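PDB 6RXD: histidine acid phosphatase from Bifidobacterium longum subsp. infantis, which probably hydrolyses phosphate groups from inositol polyphosphates such as phytate, and from 2,3-bisphosphoglycerate, as a MINPP-type histidine acid phosphatase. Local coordinates for residues Phe123-Tyr135 against Phe154-Ser167. Numbering follows the deposited sequence.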
loop_
_atom_site.group_PDB
_atom_site.type_symbol
_atom_site.label_atom_id
_atom_site.label_comp_id
_atom_site.label_asym_id
_atom_site.label_seq_id
_atom_site.Cartn_x
_atom_site.Cartn_y
_atom_site.Cartn_z
ATOM N N PHE A 123 14.007 -17.160 -16.042
ATOM C CA PHE A 123 13.520 -18.246 -15.211
ATOM C C PHE A 123 13.617 -19.607 -15.876
ATOM O O PHE A 123 13.816 -20.603 -15.191
ATOM C CB PHE A 123 12.112 -17.946 -14.709
ATOM C CG PHE A 123 12.080 -16.833 -13.695
ATOM C CD1 PHE A 123 12.755 -16.969 -12.485
ATOM C CD2 PHE A 123 11.401 -15.652 -13.956
ATOM C CE1 PHE A 123 12.745 -15.936 -11.542
ATOM C CE2 PHE A 123 11.392 -14.619 -13.025
ATOM C CZ PHE A 123 12.063 -14.767 -11.815
ATOM N N ASP A 124 13.495 -19.658 -17.198
ATOM C CA ASP A 124 13.738 -20.921 -17.900
ATOM C C ASP A 124 15.200 -21.345 -17.788
ATOM O O ASP A 124 15.496 -22.536 -17.686
ATOM C CB ASP A 124 13.294 -20.852 -19.367
ATOM C CG ASP A 124 11.792 -20.704 -19.515
ATOM O OD1 ASP A 124 11.075 -20.797 -18.493
ATOM O OD2 ASP A 124 11.321 -20.506 -20.657
ATOM N N GLN A 125 16.121 -20.383 -17.804
ATOM C CA GLN A 125 17.532 -20.686 -17.587
ATOM C C GLN A 125 17.752 -21.173 -16.161
ATOM O O GLN A 125 18.493 -22.126 -15.929
ATOM C CB GLN A 125 18.396 -19.451 -17.837
ATOM C CG GLN A 125 18.413 -18.971 -19.271
ATOM C CD GLN A 125 19.389 -17.828 -19.474
ATOM O OE1 GLN A 125 19.004 -16.726 -19.872
ATOM N NE2 GLN A 125 20.661 -18.084 -19.194
ATOM N N ALA A 126 17.097 -20.516 -15.209
ATOM C CA ALA A 126 17.205 -20.882 -13.797
ATOM C C ALA A 126 16.724 -22.302 -13.554
ATOM O O ALA A 126 17.334 -23.044 -12.787
ATOM C CB ALA A 126 16.406 -19.916 -12.939
ATOM N N ALA A 127 15.620 -22.671 -14.200
ATOM C CA ALA A 127 15.087 -24.030 -14.090
ATOM C C ALA A 127 16.103 -25.056 -14.571
ATOM O O ALA A 127 16.159 -26.169 -14.058
ATOM C CB ALA A 127 13.797 -24.169 -14.872
ATOM N N ALA A 128 16.907 -24.677 -15.556
ATOM C CA ALA A 128 17.907 -25.596 -16.111
ATOM C C ALA A 128 19.240 -25.575 -15.349
ATOM O O ALA A 128 19.956 -26.585 -15.302
ATOM C CB ALA A 128 18.131 -25.285 -17.582
ATOM N N ASP A 129 19.580 -24.426 -14.769
ATOM C CA ASP A 129 20.917 -24.200 -14.202
ATOM C C ASP A 129 20.951 -24.175 -12.678
ATOM O O ASP A 129 22.011 -23.987 -12.084
ATOM C CB ASP A 129 21.530 -22.900 -14.740
ATOM C CG ASP A 129 21.944 -23.006 -16.189
ATOM O OD1 ASP A 129 22.152 -21.956 -16.839
ATOM O OD2 ASP A 129 22.060 -24.149 -16.674
ATOM N N GLY A 130 19.794 -24.351 -12.049
ATOM C CA GLY A 130 19.729 -24.394 -10.600
ATOM C C GLY A 130 19.593 -23.039 -9.927
ATOM O O GLY A 130 19.886 -22.900 -8.741
ATOM N N GLY A 131 19.137 -22.038 -10.670
ATOM C CA GLY A 131 18.959 -20.714 -10.096
ATOM C C GLY A 131 17.822 -20.753 -9.096
ATOM O O GLY A 131 16.846 -21.466 -9.319
ATOM N N THR A 132 17.937 -20.011 -7.997
ATOM C CA THR A 132 16.910 -20.079 -6.959
ATOM C C THR A 132 16.138 -18.775 -6.776
ATOM O O THR A 132 16.623 -17.680 -7.103
ATOM C CB THR A 132 17.481 -20.541 -5.601
ATOM O OG1 THR A 132 18.444 -19.590 -5.137
ATOM C CG2 THR A 132 18.148 -21.913 -5.742
ATOM N N ILE A 133 14.931 -18.909 -6.241
ATOM C CA ILE A 133 14.045 -17.767 -6.020
ATOM C C ILE A 133 13.848 -17.565 -4.519
ATOM O O ILE A 133 13.553 -18.520 -3.795
ATOM C CB ILE A 133 12.675 -18.030 -6.666
ATOM C CG1 ILE A 133 12.813 -18.157 -8.188
ATOM C CG2 ILE A 133 11.672 -16.934 -6.310
ATOM C CD1 ILE A 133 11.524 -18.562 -8.889
ATOM N N ALA A 134 14.013 -16.335 -4.040
ATOM C CA ALA A 134 13.790 -16.051 -2.616
ATOM C C ALA A 134 12.503 -15.277 -2.432
ATOM O O ALA A 134 12.337 -14.213 -3.023
ATOM C CB ALA A 134 14.966 -15.270 -2.031
ATOM N N TYR A 135 11.591 -15.816 -1.625
ATOM C CA TYR A 135 10.361 -15.114 -1.269
ATOM C C TYR A 135 10.519 -14.545 0.128
ATOM O O TYR A 135 10.994 -15.235 1.030
ATOM C CB TYR A 135 9.174 -16.085 -1.286
ATOM C CG TYR A 135 8.675 -16.442 -2.668
ATOM C CD1 TYR A 135 7.875 -15.559 -3.380
ATOM C CD2 TYR A 135 8.985 -17.667 -3.252
ATOM C CE1 TYR A 135 7.406 -15.874 -4.637
ATOM C CE2 TYR A 135 8.518 -17.991 -4.524
ATOM C CZ TYR A 135 7.728 -17.086 -5.200
ATOM O OH TYR A 135 7.249 -17.380 -6.456
ATOM N N PHE A 154 2.695 -17.147 -10.191
ATOM C CA PHE A 154 3.995 -17.357 -10.809
ATOM C C PHE A 154 4.144 -18.819 -11.215
ATOM O O PHE A 154 4.599 -19.129 -12.325
ATOM C CB PHE A 154 5.096 -16.967 -9.815
ATOM C CG PHE A 154 6.494 -17.017 -10.383
ATOM C CD1 PHE A 154 7.117 -15.855 -10.819
ATOM C CD2 PHE A 154 7.198 -18.219 -10.439
ATOM C CE1 PHE A 154 8.403 -15.887 -11.324
ATOM C CE2 PHE A 154 8.490 -18.258 -10.948
ATOM C CZ PHE A 154 9.092 -17.088 -11.389
ATOM N N ASN A 155 3.776 -19.719 -10.313
ATOM C CA ASN A 155 3.911 -21.145 -10.589
ATOM C C ASN A 155 2.962 -21.650 -11.674
ATOM O O ASN A 155 3.332 -22.522 -12.457
ATOM C CB ASN A 155 3.735 -21.966 -9.312
ATOM C CG ASN A 155 4.919 -21.843 -8.376
ATOM O OD1 ASN A 155 6.038 -21.552 -8.806
ATOM N ND2 ASN A 155 4.681 -22.073 -7.086
ATOM N N GLU A 156 1.744 -21.111 -11.721
ATOM C CA GLU A 156 0.804 -21.482 -12.774
ATOM C C GLU A 156 1.343 -21.039 -14.133
ATOM O O GLU A 156 1.300 -21.794 -15.103
ATOM C CB GLU A 156 -0.581 -20.873 -12.511
ATOM C CG GLU A 156 -1.736 -21.551 -13.257
ATOM C CD GLU A 156 -1.894 -21.079 -14.694
ATOM O OE1 GLU A 156 -1.272 -20.065 -15.068
ATOM O OE2 GLU A 156 -2.653 -21.720 -15.454
ATOM N N ALA A 157 1.866 -19.816 -14.198
ATOM C CA ALA A 157 2.374 -19.280 -15.457
ATOM C C ALA A 157 3.580 -20.062 -15.985
ATOM O O ALA A 157 3.813 -20.117 -17.189
ATOM C CB ALA A 157 2.725 -17.797 -15.301
ATOM N N SER A 158 4.349 -20.657 -15.080
ATOM C CA SER A 158 5.563 -21.367 -15.465
ATOM C C SER A 158 5.356 -22.874 -15.423
ATOM O O SER A 158 6.317 -23.638 -15.534
ATOM C CB SER A 158 6.727 -20.981 -14.558
ATOM O OG SER A 158 6.384 -21.117 -13.193
ATOM N N GLY A 159 4.109 -23.297 -15.237
ATOM C CA GLY A 159 3.780 -24.715 -15.254
ATOM C C GLY A 159 4.495 -25.532 -14.194
ATOM O O GLY A 159 4.817 -26.706 -14.417
ATOM N N GLY A 160 4.746 -24.912 -13.044
ATOM C CA GLY A 160 5.360 -25.593 -11.915
ATOM C C GLY A 160 6.854 -25.857 -12.035
ATOM O O GLY A 160 7.445 -26.489 -11.156
ATOM N N ARG A 161 7.471 -25.364 -13.103
ATOM C CA ARG A 161 8.867 -25.694 -13.397
ATOM C C ARG A 161 9.887 -25.007 -12.487
ATOM O O ARG A 161 11.086 -25.319 -12.555
ATOM C CB ARG A 161 9.188 -25.436 -14.878
ATOM C CG ARG A 161 8.486 -26.420 -15.828
ATOM C CD ARG A 161 8.703 -26.084 -17.305
ATOM N NE ARG A 161 7.969 -24.883 -17.711
ATOM C CZ ARG A 161 8.529 -23.696 -17.912
ATOM N NH1 ARG A 161 9.839 -23.544 -17.767
ATOM N NH2 ARG A 161 7.779 -22.658 -18.264
ATOM N N LEU A 162 9.422 -24.077 -11.647
ATOM C CA LEU A 162 10.307 -23.392 -10.696
ATOM C C LEU A 162 10.010 -23.747 -9.237
ATOM O O LEU A 162 10.648 -23.218 -8.327
ATOM C CB LEU A 162 10.272 -21.865 -10.879
ATOM C CG LEU A 162 11.090 -21.251 -12.020
ATOM C CD1 LEU A 162 12.555 -21.650 -11.915
ATOM C CD2 LEU A 162 10.525 -21.634 -13.373
ATOM N N ILE A 163 9.066 -24.658 -9.017
ATOM C CA ILE A 163 8.719 -25.081 -7.663
ATOM C C ILE A 163 9.922 -25.661 -6.899
ATOM O O ILE A 163 10.091 -25.411 -5.705
ATOM C CB ILE A 163 7.549 -26.085 -7.697
ATOM C CG1 ILE A 163 6.242 -25.358 -8.034
ATOM C CG2 ILE A 163 7.423 -26.838 -6.375
ATOM C CD1 ILE A 163 5.085 -26.301 -8.342
ATOM N N GLY A 164 10.775 -26.407 -7.589
ATOM C CA GLY A 164 11.953 -26.978 -6.955
ATOM C C GLY A 164 13.097 -25.984 -6.839
ATOM O O GLY A 164 14.163 -26.324 -6.326
ATOM N N ASN A 165 12.877 -24.757 -7.314
ATOM C CA ASN A 165 13.917 -23.720 -7.301
ATOM C C ASN A 165 13.709 -22.637 -6.244
ATOM O O ASN A 165 14.234 -21.543 -6.379
ATOM C CB ASN A 165 13.997 -23.025 -8.668
ATOM C CG ASN A 165 14.485 -23.942 -9.771
ATOM O OD1 ASN A 165 13.753 -24.816 -10.235
ATOM N ND2 ASN A 165 15.713 -23.729 -10.217
ATOM N N VAL A 166 12.934 -22.923 -5.203
ATOM C CA VAL A 166 12.672 -21.916 -4.176
ATOM C C VAL A 166 13.677 -22.054 -3.038
ATOM O O VAL A 166 13.909 -23.161 -2.550
ATOM C CB VAL A 166 11.241 -22.036 -3.619
ATOM C CG1 VAL A 166 11.002 -20.994 -2.526
ATOM C CG2 VAL A 166 10.233 -21.850 -4.739
ATOM N N SER A 167 14.287 -20.941 -2.632
ATOM C CA SER A 167 15.197 -20.962 -1.488
ATOM C C SER A 167 14.421 -21.284 -0.211
ATOM O O SER A 167 13.393 -20.665 0.073
ATOM C CB SER A 167 15.907 -19.617 -1.331
ATOM O OG SER A 167 16.651 -19.297 -2.485
HETATM O O HOH W 1 12.321 -18.196 0.048
HETATM O O HOH W 2 7.934 -20.514 -7.289
#
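F154 holds its CG anti to the backbone N (chi1 -175°), which extends the ring from helix 141-157 toward F123. F123 has CG beside its own backbone N (chi1 -70°) and offers a ring face. The pair is T-shaped, with planes at 89°. F154 CZ sits over the centre of the F123 ring, 3.5 Å above its plane. I133 CD1 also reaches the F154 ring, 3.7 Å from CE2. L162 fills in beside them: its CB touches I133 CD1, and its CD1 lies by A126 and A127. An alanine in place of F123 would probably leave the F154 edge without its facing ring and open a gap between F154 and F395 of strand 391-398.

Polar bonds flank this apolar patch. An N-H of N165 ND2 points to G131 O (2.7 Å), which lies close to the amide plane of N165, and ties down the turn after helix 120-129. I133 N bonds N165 O at 2.7 Å, and S167 N bonds I133 O at 2.8 Å. This makes a single beta bridge between I133 and V166. Water 1 continues the link from Y135 N to S167 O. At the other end, R161 NH1 meets D124 OD1 at 3.1 Å from above the carboxylate plane, in a salt bridge. Y116 OH hydrogen-bonds both D124 OD1 and R161 NH2.

The contact thus joins the last turn of helix 141-157 and the chain that follows it to helix 120-129 and strand 132-137 of the histidine phosphatase domain. F123 and I133 also pack on F395 of strand 391-398, which pairs in parallel with strand 132-137, while F123 touches Y116 of helix 102-118.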